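Local coordinates for protein beta-hexosaminidase (Neisseria gonorrhoeae, PDB 6JTJ) that hydrolyses terminal non-reducing N-acetylhexosamine residues from N-acetyl-beta-hexosaminides and probably removes N-acetylglucosamine from muropeptides during peptidoglycan recycling, at residues 167-172 with 241-246; 210-215 with 278-283; 263-268 with 273-278. All blocks are in the same frame, centred on the assembly; numbering follows the deposited sequence.

Contact 1 of 3, residues 167-172 with 241-246; sequences LDLDWG and LAPFRI
L167 and P243 have the nearest CA atoms, 6.3 Å apart, where the irregular chain 167-172 passes the first part of helix 242-249. Both segments belong to the TIM-barrel domain of glycosyl hydrolase family 3. The first follows strand 161-162; the second lies at the start of helix 242-249, which comes before strand 254-257. The side chains that meet are buried and apolar.

L167 lies over one face of the F244 ring. L167 CD1 is 4.0 Å from the F244 ring centroid and 24° off the normal, a CH-pi contact. This methyl sits toward the CD1-CE1 side of F244, while L167 CB comes to 3.8 Å from F244 CZ. The leucine thus spans the ring from CZ to CD1. Its CG stands beside the backbone N (chi1 -60°), and the extended chi2 carries CD1 on across the ring. The F244 ring also meets F212 edge-to-face.

P243 fills the next place. P243 CB is 4.2 Å from L167 CB. P243 CG lies 4.1 Å from L169 CD2, the two side chains crossing at about a right angle. L167 and L169 also touch A193 and V189 of helix 186-202.

Between these leucines, the D168 CB points away from helix 242-249, and its carboxylate is bound by H211 ND1 and the backbone N of H215. D168 thus sits behind H211, a predicted substrate-binding residue. Farther on, D170 OD2 forms a salt bridge with R110 of the second subunit. Its other oxygen closes an Asx turn: G172 N bonds D170 OD1 at 3.1 Å, from above the carboxylate plane and 57° out of it.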
loop_
_atom_site.group_PDB
_atom_site.type_symbol
_atom_site.label_atom_id
_atom_site.label_comp_id
_atom_site.label_asym_id
_atom_site.label_seq_id
_atom_site.Cartn_x
_atom_site.Cartn_y
_atom_site.Cartn_z
ATOM N N LEU C 167 0.104 -1.801 -15.054
ATOM C CA LEU C 167 -0.737 -1.240 -16.098
ATOM C C LEU C 167 -1.912 -0.466 -15.518
ATOM O O LEU C 167 -2.762 0.051 -16.242
ATOM C CB LEU C 167 -1.271 -2.370 -16.970
ATOM C CG LEU C 167 -0.232 -3.230 -17.674
ATOM C CD1 LEU C 167 -0.899 -4.320 -18.516
ATOM C CD2 LEU C 167 0.662 -2.388 -18.560
ATOM N N ASP C 168 -1.955 -0.380 -14.192
ATOM C CA ASP C 168 -2.959 0.409 -13.505
ATOM C C ASP C 168 -2.834 1.877 -13.913
ATOM O O ASP C 168 -1.725 2.374 -14.133
ATOM C CB ASP C 168 -2.769 0.289 -11.989
ATOM C CG ASP C 168 -2.829 -1.163 -11.509
ATOM O OD1 ASP C 168 -3.756 -1.902 -11.924
ATOM O OD2 ASP C 168 -1.968 -1.535 -10.674
ATOM N N LEU C 169 -3.971 2.554 -14.014
ATOM C CA LEU C 169 -3.984 3.959 -14.414
ATOM C C LEU C 169 -3.926 4.847 -13.161
ATOM O O LEU C 169 -4.531 4.541 -12.147
ATOM C CB LEU C 169 -5.262 4.300 -15.173
ATOM C CG LEU C 169 -5.664 3.413 -16.357
ATOM C CD1 LEU C 169 -6.915 3.980 -17.035
ATOM C CD2 LEU C 169 -4.529 3.299 -17.356
ATOM N N ASP C 170 -3.205 5.944 -13.259
ATOM C CA ASP C 170 -3.131 6.873 -12.171
ATOM C C ASP C 170 -4.347 7.795 -12.135
ATOM O O ASP C 170 -4.290 8.886 -12.650
ATOM C CB ASP C 170 -1.862 7.712 -12.247
ATOM C CG ASP C 170 -1.725 8.630 -11.021
ATOM O OD1 ASP C 170 -2.325 8.333 -9.967
ATOM O OD2 ASP C 170 -0.993 9.616 -11.088
ATOM N N TRP C 171 -5.423 7.327 -11.527
ATOM C CA TRP C 171 -6.609 8.123 -11.337
ATOM C C TRP C 171 -6.457 9.114 -10.177
ATOM O O TRP C 171 -7.327 9.924 -9.976
ATOM C CB TRP C 171 -7.821 7.233 -11.052
ATOM C CG TRP C 171 -8.314 6.453 -12.222
ATOM C CD1 TRP C 171 -8.117 5.125 -12.465
ATOM C CD2 TRP C 171 -9.138 6.942 -13.299
ATOM N NE1 TRP C 171 -8.752 4.753 -13.630
ATOM C CE2 TRP C 171 -9.383 5.847 -14.165
ATOM C CE3 TRP C 171 -9.689 8.190 -13.611
ATOM C CZ2 TRP C 171 -10.159 5.970 -15.333
ATOM C CZ3 TRP C 171 -10.477 8.313 -14.769
ATOM C CH2 TRP C 171 -10.681 7.211 -15.629
ATOM N N GLY C 172 -5.327 9.093 -9.462
ATOM C CA GLY C 172 -5.126 9.986 -8.319
ATOM C C GLY C 172 -5.900 9.534 -7.078
ATOM O O GLY C 172 -6.095 10.315 -6.147
ATOM N N LEU C 241 -9.011 -1.259 -18.720
ATOM C CA LEU C 241 -8.786 -2.531 -19.422
ATOM C C LEU C 241 -7.970 -2.421 -20.674
ATOM O O LEU C 241 -7.349 -3.401 -21.099
ATOM C CB LEU C 241 -10.121 -3.227 -19.746
ATOM C CG LEU C 241 -10.693 -4.035 -18.591
ATOM C CD1 LEU C 241 -12.174 -4.344 -18.821
ATOM C CD2 LEU C 241 -9.912 -5.313 -18.373
ATOM N N ALA C 242 -7.943 -1.258 -21.291
ATOM C CA ALA C 242 -7.326 -1.157 -22.614
ATOM C C ALA C 242 -5.850 -1.558 -22.619
ATOM O O ALA C 242 -5.410 -2.259 -23.531
ATOM C CB ALA C 242 -7.536 0.228 -23.209
ATOM N N PRO C 243 -5.069 -1.129 -21.606
ATOM C CA PRO C 243 -3.648 -1.559 -21.621
ATOM C C PRO C 243 -3.460 -3.077 -21.487
ATOM O O PRO C 243 -2.531 -3.628 -22.065
ATOM C CB PRO C 243 -3.034 -0.828 -20.426
ATOM C CG PRO C 243 -3.942 0.338 -20.175
ATOM C CD PRO C 243 -5.318 -0.068 -20.622
ATOM N N PHE C 244 -4.354 -3.733 -20.759
ATOM C CA PHE C 244 -4.310 -5.167 -20.630
ATOM C C PHE C 244 -4.616 -5.840 -21.973
ATOM O O PHE C 244 -3.888 -6.744 -22.374
ATOM C CB PHE C 244 -5.275 -5.665 -19.543
ATOM C CG PHE C 244 -4.838 -5.322 -18.133
ATOM C CD1 PHE C 244 -3.922 -6.100 -17.467
ATOM C CD2 PHE C 244 -5.351 -4.212 -17.486
ATOM C CE1 PHE C 244 -3.513 -5.783 -16.180
ATOM C CE2 PHE C 244 -4.957 -3.882 -16.196
ATOM C CZ PHE C 244 -4.015 -4.661 -15.550
ATOM N N ARG C 245 -5.645 -5.378 -22.679
ATOM C CA ARG C 245 -5.955 -5.920 -24.010
ATOM C C ARG C 245 -4.784 -5.820 -24.960
ATOM O O ARG C 245 -4.412 -6.790 -25.621
ATOM C CB ARG C 245 -7.123 -5.184 -24.644
ATOM C CG ARG C 245 -8.466 -5.576 -24.087
ATOM C CD ARG C 245 -9.507 -4.990 -25.033
ATOM N NE ARG C 245 -10.647 -5.916 -25.302
ATOM C CZ ARG C 245 -11.566 -6.292 -24.411
ATOM N NH1 ARG C 245 -11.534 -5.807 -23.187
ATOM N NH2 ARG C 245 -12.531 -7.147 -24.755
ATOM N N ILE C 246 -4.192 -4.635 -25.002
ATOM C CA ILE C 246 -3.121 -4.353 -25.936
ATOM C C ILE C 246 -1.879 -5.181 -25.582
ATOM O O ILE C 246 -1.233 -5.753 -26.466
ATOM C CB ILE C 246 -2.823 -2.842 -25.950
ATOM C CG1 ILE C 246 -4.039 -2.087 -26.523
ATOM C CG2 ILE C 246 -1.583 -2.545 -26.766
ATOM C CD1 ILE C 246 -4.031 -0.567 -26.316
#

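Contact 2 of 3, residues 210-215 with 278-283; sequences KHFPGH and KQILRR. With NAG (2-acetamido-2-deoxy-beta-D-glucopyranose), chain I.
F212, whose ring packs on L281, lies in a chain with two cis peptide bonds: K210-H211 and F212-P213, the second directly after F212. The F212 ring is held between two aliphatic groups. L281 CD2 lies over the centre of one face, 4.2 Å from the F212 centroid and only 8° off the normal, a CH-pi contact. P213 CB sits over the opposite face, 3.8 Å above the F212 plane. The ring extends toward the helix because its CG is anti to the backbone N (chi1 178°). L281 CB then meets F212 CZ at 3.7 Å, and I280 CG2 approaches the edge of the ring near the same atom. F212 and L281 run alongside each other, pointing opposite ways.

In the family 3 TIM barrel this joins the end of strand 208-212 to helix 274-284. Both F212 and L281 also touch V255 of the neighbouring strand 254-257. The helix widens here into a pi-type turn, with R283 N bonded to K278 O at 2.9 Å.

The other end of the strand segment faces the bound N-acetylglucosamine. K210 NZ donates to both O4 (3.0 Å) and O3 (3.2 Å) of the sugar. H211 NE2 shares a nearly straight hydrogen bond with the same O3 at 2.9 Å (164°), so O3 is gripped by two side chains. K210 CB lies over the centre of one face of the H211 imidazole. E107 forms a salt bridge with K210 NZ.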
loop_
_atom_site.group_PDB
_atom_site.type_symbol
_atom_site.label_atom_id
_atom_site.label_comp_id
_atom_site.label_asym_id
_atom_site.label_seq_id
_atom_site.Cartn_x
_atom_site.Cartn_y
_atom_site.Cartn_z
ATOM N N LYS C 210 0.044 -5.978 -14.240
ATOM C CA LYS C 210 -0.604 -5.894 -12.933
ATOM C C LYS C 210 -1.425 -4.610 -12.856
ATOM O O LYS C 210 -0.978 -3.601 -13.400
ATOM C CB LYS C 210 0.457 -5.814 -11.827
ATOM C CG LYS C 210 1.597 -6.778 -11.987
ATOM C CD LYS C 210 2.355 -6.975 -10.670
ATOM C CE LYS C 210 3.216 -5.789 -10.289
ATOM N NZ LYS C 210 4.365 -6.255 -9.440
ATOM N N HIS C 211 -2.584 -4.574 -12.173
ATOM C CA HIS C 211 -3.244 -5.694 -11.512
ATOM C C HIS C 211 -4.612 -5.807 -12.150
ATOM O O HIS C 211 -5.451 -4.941 -11.974
ATOM C CB HIS C 211 -3.362 -5.438 -10.011
ATOM C CG HIS C 211 -2.058 -5.133 -9.360
ATOM N ND1 HIS C 211 -1.436 -3.905 -9.468
ATOM C CD2 HIS C 211 -1.250 -5.897 -8.588
ATOM C CE1 HIS C 211 -0.312 -3.919 -8.780
ATOM N NE2 HIS C 211 -0.174 -5.116 -8.242
ATOM N N PHE C 212 -4.812 -6.869 -12.923
ATOM C CA PHE C 212 -5.998 -7.031 -13.755
ATOM C C PHE C 212 -7.254 -7.076 -12.898
ATOM O O PHE C 212 -7.285 -7.808 -11.910
ATOM C CB PHE C 212 -5.910 -8.338 -14.546
ATOM C CG PHE C 212 -7.115 -8.607 -15.397
ATOM C CD1 PHE C 212 -7.204 -8.068 -16.677
ATOM C CD2 PHE C 212 -8.141 -9.381 -14.929
ATOM C CE1 PHE C 212 -8.303 -8.290 -17.461
ATOM C CE2 PHE C 212 -9.257 -9.632 -15.725
ATOM C CZ PHE C 212 -9.336 -9.094 -16.988
ATOM N N PRO C 213 -8.318 -6.371 -13.305
ATOM C CA PRO C 213 -8.526 -5.563 -14.490
ATOM C C PRO C 213 -8.254 -4.064 -14.309
ATOM O O PRO C 213 -8.627 -3.267 -15.198
ATOM C CB PRO C 213 -10.009 -5.776 -14.758
ATOM C CG PRO C 213 -10.589 -5.821 -13.381
ATOM C CD PRO C 213 -9.560 -6.479 -12.521
ATOM N N GLY C 214 -7.576 -3.681 -13.224
ATOM C CA GLY C 214 -7.187 -2.278 -13.011
ATOM C C GLY C 214 -7.385 -1.847 -11.578
ATOM O O GLY C 214 -8.502 -1.802 -11.088
ATOM N N HIS C 215 -6.281 -1.539 -10.911
ATOM C CA HIS C 215 -6.260 -1.205 -9.486
ATOM C C HIS C 215 -6.242 0.316 -9.251
ATOM O O HIS C 215 -6.232 0.780 -8.102
ATOM C CB HIS C 215 -4.992 -1.823 -8.879
ATOM C CG HIS C 215 -5.066 -2.102 -7.410
ATOM N ND1 HIS C 215 -5.401 -1.141 -6.477
ATOM C CD2 HIS C 215 -4.786 -3.226 -6.702
ATOM C CE1 HIS C 215 -5.356 -1.666 -5.263
ATOM N NE2 HIS C 215 -4.988 -2.932 -5.370
ATOM N N LYS C 278 -12.292 -16.017 -16.655
ATOM C CA LYS C 278 -12.620 -16.901 -17.771
ATOM C C LYS C 278 -13.386 -16.165 -18.835
ATOM O O LYS C 278 -13.012 -16.161 -19.996
ATOM C CB LYS C 278 -13.408 -18.120 -17.290
ATOM C CG LYS C 278 -12.566 -19.036 -16.426
ATOM C CD LYS C 278 -13.310 -20.299 -16.040
ATOM C CE LYS C 278 -12.385 -21.205 -15.257
ATOM N NZ LYS C 278 -13.133 -22.283 -14.572
ATOM N N GLN C 279 -14.461 -15.522 -18.433
ATOM C CA GLN C 279 -15.338 -14.901 -19.387
ATOM C C GLN C 279 -14.672 -13.659 -20.009
ATOM O O GLN C 279 -14.685 -13.494 -21.236
ATOM C CB GLN C 279 -16.690 -14.627 -18.692
ATOM C CG GLN C 279 -17.757 -13.886 -19.473
ATOM C CD GLN C 279 -19.022 -13.647 -18.654
ATOM O OE1 GLN C 279 -19.309 -14.369 -17.691
ATOM N NE2 GLN C 279 -19.777 -12.620 -19.030
ATOM N N ILE C 280 -14.078 -12.795 -19.183
ATOM C CA ILE C 280 -13.518 -11.549 -19.710
ATOM C C ILE C 280 -12.088 -11.725 -20.199
ATOM O O ILE C 280 -11.808 -11.499 -21.364
ATOM C CB ILE C 280 -13.658 -10.387 -18.702
ATOM C CG1 ILE C 280 -15.147 -10.033 -18.540
ATOM C CG2 ILE C 280 -12.929 -9.151 -19.186
ATOM C CD1 ILE C 280 -15.477 -9.235 -17.297
ATOM N N LEU C 281 -11.183 -12.155 -19.321
ATOM C CA LEU C 281 -9.776 -12.253 -19.701
ATOM C C LEU C 281 -9.484 -13.351 -20.736
ATOM O O LEU C 281 -8.795 -13.097 -21.713
ATOM C CB LEU C 281 -8.893 -12.435 -18.450
ATOM C CG LEU C 281 -7.380 -12.455 -18.663
ATOM C CD1 LEU C 281 -6.895 -11.257 -19.466
ATOM C CD2 LEU C 281 -6.657 -12.527 -17.315
ATOM N N ARG C 282 -9.962 -14.572 -20.508
ATOM C CA ARG C 282 -9.738 -15.666 -21.461
ATOM C C ARG C 282 -10.581 -15.484 -22.716
ATOM O O ARG C 282 -10.042 -15.351 -23.809
ATOM C CB ARG C 282 -10.046 -17.041 -20.844
ATOM C CG ARG C 282 -9.114 -17.510 -19.737
ATOM C CD ARG C 282 -7.717 -17.773 -20.245
ATOM N NE ARG C 282 -6.874 -18.305 -19.189
ATOM C CZ ARG C 282 -5.552 -18.153 -19.111
ATOM N NH1 ARG C 282 -4.874 -17.474 -20.018
ATOM N NH2 ARG C 282 -4.891 -18.722 -18.110
ATOM N N ARG C 283 -11.900 -15.482 -22.555
ATOM C CA ARG C 283 -12.802 -15.518 -23.707
ATOM C C ARG C 283 -12.822 -14.223 -24.492
ATOM O O ARG C 283 -12.585 -14.220 -25.686
ATOM C CB ARG C 283 -14.251 -15.842 -23.301
ATOM C CG ARG C 283 -14.834 -16.944 -24.156
ATOM C CD ARG C 283 -16.314 -16.909 -24.349
ATOM N NE ARG C 283 -17.171 -16.484 -23.261
ATOM C CZ ARG C 283 -17.570 -15.231 -23.083
ATOM N NH1 ARG C 283 -17.116 -14.253 -23.872
ATOM N NH2 ARG C 283 -18.391 -14.957 -22.090
HETATM C C1 NAG I . 0.924 -8.120 -4.365
HETATM C C2 NAG I . 1.326 -6.819 -5.074
HETATM C C3 NAG I . 1.874 -7.118 -6.450
HETATM C C4 NAG I . 2.964 -8.185 -6.383
HETATM C C5 NAG I . 2.440 -9.467 -5.767
HETATM C C6 NAG I . 3.575 -10.467 -5.528
HETATM C C7 NAG I . 0.193 -4.589 -5.015
HETATM C C8 NAG I . 1.457 -4.026 -4.516
HETATM N N2 NAG I . 0.220 -5.908 -5.236
HETATM O O1 NAG I . 0.891 -7.930 -2.963
HETATM O O3 NAG I . 2.354 -5.918 -7.013
HETATM O O4 NAG I . 3.512 -8.447 -7.650
HETATM O O5 NAG I . 1.869 -9.169 -4.510
HETATM O O6 NAG I . 4.541 -10.004 -4.598
HETATM O O7 NAG I . -0.807 -3.865 -5.161
#

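Contact 3 of 3, residues 263-268 with 273-278; sequences PQVDTK and SEIWLK
S273 begins the segment as the N-cap of helix 274-284, and D266 meets it. S273 OG donates a short hydrogen bond to D266 OD2 at 2.5 Å, using the anti lone pair of that oxygen. The same S273 OG accepts from W276 N at 3.0 Å in an almost straight bond (175°). One hydroxyl thus links the loop carboxylate to the first turn of the helix. D266 extends toward it with CG anti to the backbone N (chi1 -166°). Its other oxygen, OD1, takes weak bonds from the backbone N of T267 and K268. The helix start may favour the charged form of this carboxylate.

Next, E274 OE2 makes a long salt bridge with K278 NZ within the helix.

I275 packs on the loop with two branches. I275 CG2 touches V265 CG1 at 3.6 Å. I275 CD1 lies beside the carboxylate, 3.8 Å from D266 OD2.

The loop 263-268 follows strand 261-262 and precedes the helix, so the contact folds a beta-alpha loop of the TIM barrel back on the start of its own helix.

W276 comes next. V265 CG1 stands over the W276 six-membered ring, 4.0 Å from the centroid and 28° off the normal. The valine stands roughly perpendicular to the indole side chain. Y262 meets W276 edge-to-face, and L233 and L236 of helix 233-238 also pack on it. In the plane of the indole, W276 NE1 donates to a water at 3.1 Å. That water donates to D266 O (2.8 Å) and K268 O (2.7 Å), tying three groups together.

Beyond the indole, L277 N bonds S273 O in the first turn, and K278 NZ reaches E316 O.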
loop_
_atom_site.group_PDB
_atom_site.type_symbol
_atom_site.label_atom_id
_atom_site.label_comp_id
_atom_site.label_asym_id
_atom_site.label_seq_id
_atom_site.Cartn_x
_atom_site.Cartn_y
_atom_site.Cartn_z
ATOM N N PRO C 263 -18.326 -4.651 -8.043
ATOM C CA PRO C 263 -19.684 -5.203 -7.854
ATOM C C PRO C 263 -20.596 -5.175 -9.061
ATOM O O PRO C 263 -21.425 -6.060 -9.205
ATOM C CB PRO C 263 -20.267 -4.349 -6.736
ATOM C CG PRO C 263 -19.078 -3.825 -6.011
ATOM C CD PRO C 263 -18.063 -3.563 -7.087
ATOM N N GLN C 264 -20.441 -4.215 -9.953
ATOM C CA GLN C 264 -21.261 -4.221 -11.164
ATOM C C GLN C 264 -20.956 -5.384 -12.097
ATOM O O GLN C 264 -21.729 -5.650 -13.013
ATOM C CB GLN C 264 -21.120 -2.903 -11.932
ATOM C CG GLN C 264 -21.808 -1.730 -11.254
ATOM C CD GLN C 264 -22.064 -0.597 -12.226
ATOM O OE1 GLN C 264 -22.588 -0.809 -13.318
ATOM N NE2 GLN C 264 -21.652 0.610 -11.856
ATOM N N VAL C 265 -19.801 -6.027 -11.926
ATOM C CA VAL C 265 -19.437 -7.160 -12.771
ATOM C C VAL C 265 -19.538 -8.456 -11.981
ATOM O O VAL C 265 -19.944 -9.466 -12.523
ATOM C CB VAL C 265 -18.022 -6.994 -13.366
ATOM C CG1 VAL C 265 -17.599 -8.233 -14.156
ATOM C CG2 VAL C 265 -17.959 -5.767 -14.267
ATOM N N ASP C 266 -19.095 -8.441 -10.729
ATOM C CA ASP C 266 -19.101 -9.645 -9.914
ATOM C C ASP C 266 -18.889 -9.266 -8.466
ATOM O O ASP C 266 -18.199 -8.290 -8.151
ATOM C CB ASP C 266 -17.998 -10.638 -10.366
ATOM C CG ASP C 266 -18.181 -12.034 -9.785
ATOM O OD1 ASP C 266 -19.091 -12.242 -8.968
ATOM O OD2 ASP C 266 -17.413 -12.947 -10.132
ATOM N N THR C 267 -19.498 -10.048 -7.584
ATOM C CA THR C 267 -19.414 -9.808 -6.146
ATOM C C THR C 267 -18.105 -10.325 -5.578
ATOM O O THR C 267 -17.758 -10.032 -4.444
ATOM C CB THR C 267 -20.557 -10.518 -5.407
ATOM O OG1 THR C 267 -20.518 -11.905 -5.755
ATOM C CG2 THR C 267 -21.893 -9.926 -5.817
ATOM N N LYS C 268 -17.396 -11.128 -6.358
ATOM C CA LYS C 268 -16.126 -11.680 -5.917
ATOM C C LYS C 268 -14.947 -10.840 -6.388
ATOM O O LYS C 268 -14.997 -10.262 -7.472
ATOM C CB LYS C 268 -15.970 -13.091 -6.453
ATOM C CG LYS C 268 -16.984 -14.050 -5.855
ATOM C CD LYS C 268 -16.935 -15.395 -6.541
ATOM C CE LYS C 268 -17.855 -16.369 -5.812
ATOM N NZ LYS C 268 -17.756 -17.781 -6.278
ATOM N N SER C 273 -12.701 -14.679 -9.389
ATOM C CA SER C 273 -13.912 -14.501 -10.200
ATOM C C SER C 273 -13.825 -15.157 -11.571
ATOM O O SER C 273 -13.036 -14.728 -12.409
ATOM C CB SER C 273 -14.175 -13.019 -10.408
ATOM O OG SER C 273 -15.205 -12.818 -11.367
ATOM N N GLU C 274 -14.655 -16.171 -11.806
ATOM C CA GLU C 274 -14.781 -16.811 -13.124
ATOM C C GLU C 274 -15.141 -15.810 -14.187
ATOM O O GLU C 274 -14.676 -15.891 -15.317
ATOM C CB GLU C 274 -15.880 -17.870 -13.119
ATOM C CG GLU C 274 -15.545 -19.130 -12.359
ATOM C CD GLU C 274 -16.586 -20.224 -12.570
ATOM O OE1 GLU C 274 -17.802 -19.920 -12.501
ATOM O OE2 GLU C 274 -16.198 -21.384 -12.810
ATOM N N ILE C 275 -15.999 -14.867 -13.827
ATOM C CA ILE C 275 -16.427 -13.846 -14.768
ATOM C C ILE C 275 -15.200 -13.041 -15.241
ATOM O O ILE C 275 -14.946 -12.935 -16.443
ATOM C CB ILE C 275 -17.523 -12.948 -14.148
ATOM C CG1 ILE C 275 -18.815 -13.769 -13.943
ATOM C CG2 ILE C 275 -17.807 -11.752 -15.042
ATOM C CD1 ILE C 275 -19.823 -13.149 -13.000
ATOM N N TRP C 276 -14.424 -12.521 -14.296
ATOM C CA TRP C 276 -13.245 -11.733 -14.665
ATOM C C TRP C 276 -12.219 -12.568 -15.422
ATOM O O TRP C 276 -11.702 -12.138 -16.447
ATOM C CB TRP C 276 -12.597 -11.063 -13.438
ATOM C CG TRP C 276 -13.282 -9.823 -13.034
ATOM C CD1 TRP C 276 -13.947 -9.591 -11.868
ATOM C CD2 TRP C 276 -13.375 -8.621 -13.793
ATOM N NE1 TRP C 276 -14.457 -8.318 -11.854
ATOM C CE2 TRP C 276 -14.139 -7.712 -13.040
ATOM C CE3 TRP C 276 -12.904 -8.232 -15.051
ATOM C CZ2 TRP C 276 -14.420 -6.413 -13.490
ATOM C CZ3 TRP C 276 -13.211 -6.967 -15.518
ATOM C CH2 TRP C 276 -13.941 -6.057 -14.728
ATOM N N LEU C 277 -11.920 -13.756 -14.913
ATOM C CA LEU C 277 -10.793 -14.520 -15.407
ATOM C C LEU C 277 -11.120 -15.394 -16.625
ATOM O O LEU C 277 -10.305 -15.488 -17.538
ATOM C CB LEU C 277 -10.194 -15.366 -14.280
ATOM C CG LEU C 277 -9.788 -14.597 -13.020
ATOM C CD1 LEU C 277 -9.196 -15.550 -11.995
ATOM C CD2 LEU C 277 -8.798 -13.478 -13.336
ATOM N N LYS C 278 -12.292 -16.017 -16.655
ATOM C CA LYS C 278 -12.620 -16.901 -17.771
ATOM C C LYS C 278 -13.386 -16.165 -18.835
ATOM O O LYS C 278 -13.012 -16.161 -19.996
ATOM C CB LYS C 278 -13.408 -18.120 -17.290
ATOM C CG LYS C 278 -12.566 -19.036 -16.426
ATOM C CD LYS C 278 -13.310 -20.299 -16.040
ATOM C CE LYS C 278 -12.385 -21.205 -15.257
ATOM N NZ LYS C 278 -13.133 -22.283 -14.572
HETATM O O HOH W 1 -15.480 -8.047 -8.932
#

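In the fold
All three contacts lie in one family 3 TIM-barrel domain. Contacts 2 and 3 are closest, with centres about 9 Å apart. They share K278 and helix 274-284, and contact 3 is nested inside the loop that contact 2 closes. The centres of contacts 1 and 2 are about 11 Å apart, and their segments alternate along the chain. Backbone pairing of L167 with K210 joins these two, and L241 packs on F212. Contact 1 closes before contact 3 opens; their centres are about 18 Å apart and they do not touch. Contact 2 sits between the others: its strand segment carries the sugar-binding K210 and H211, and F212 packs on helix 274-284.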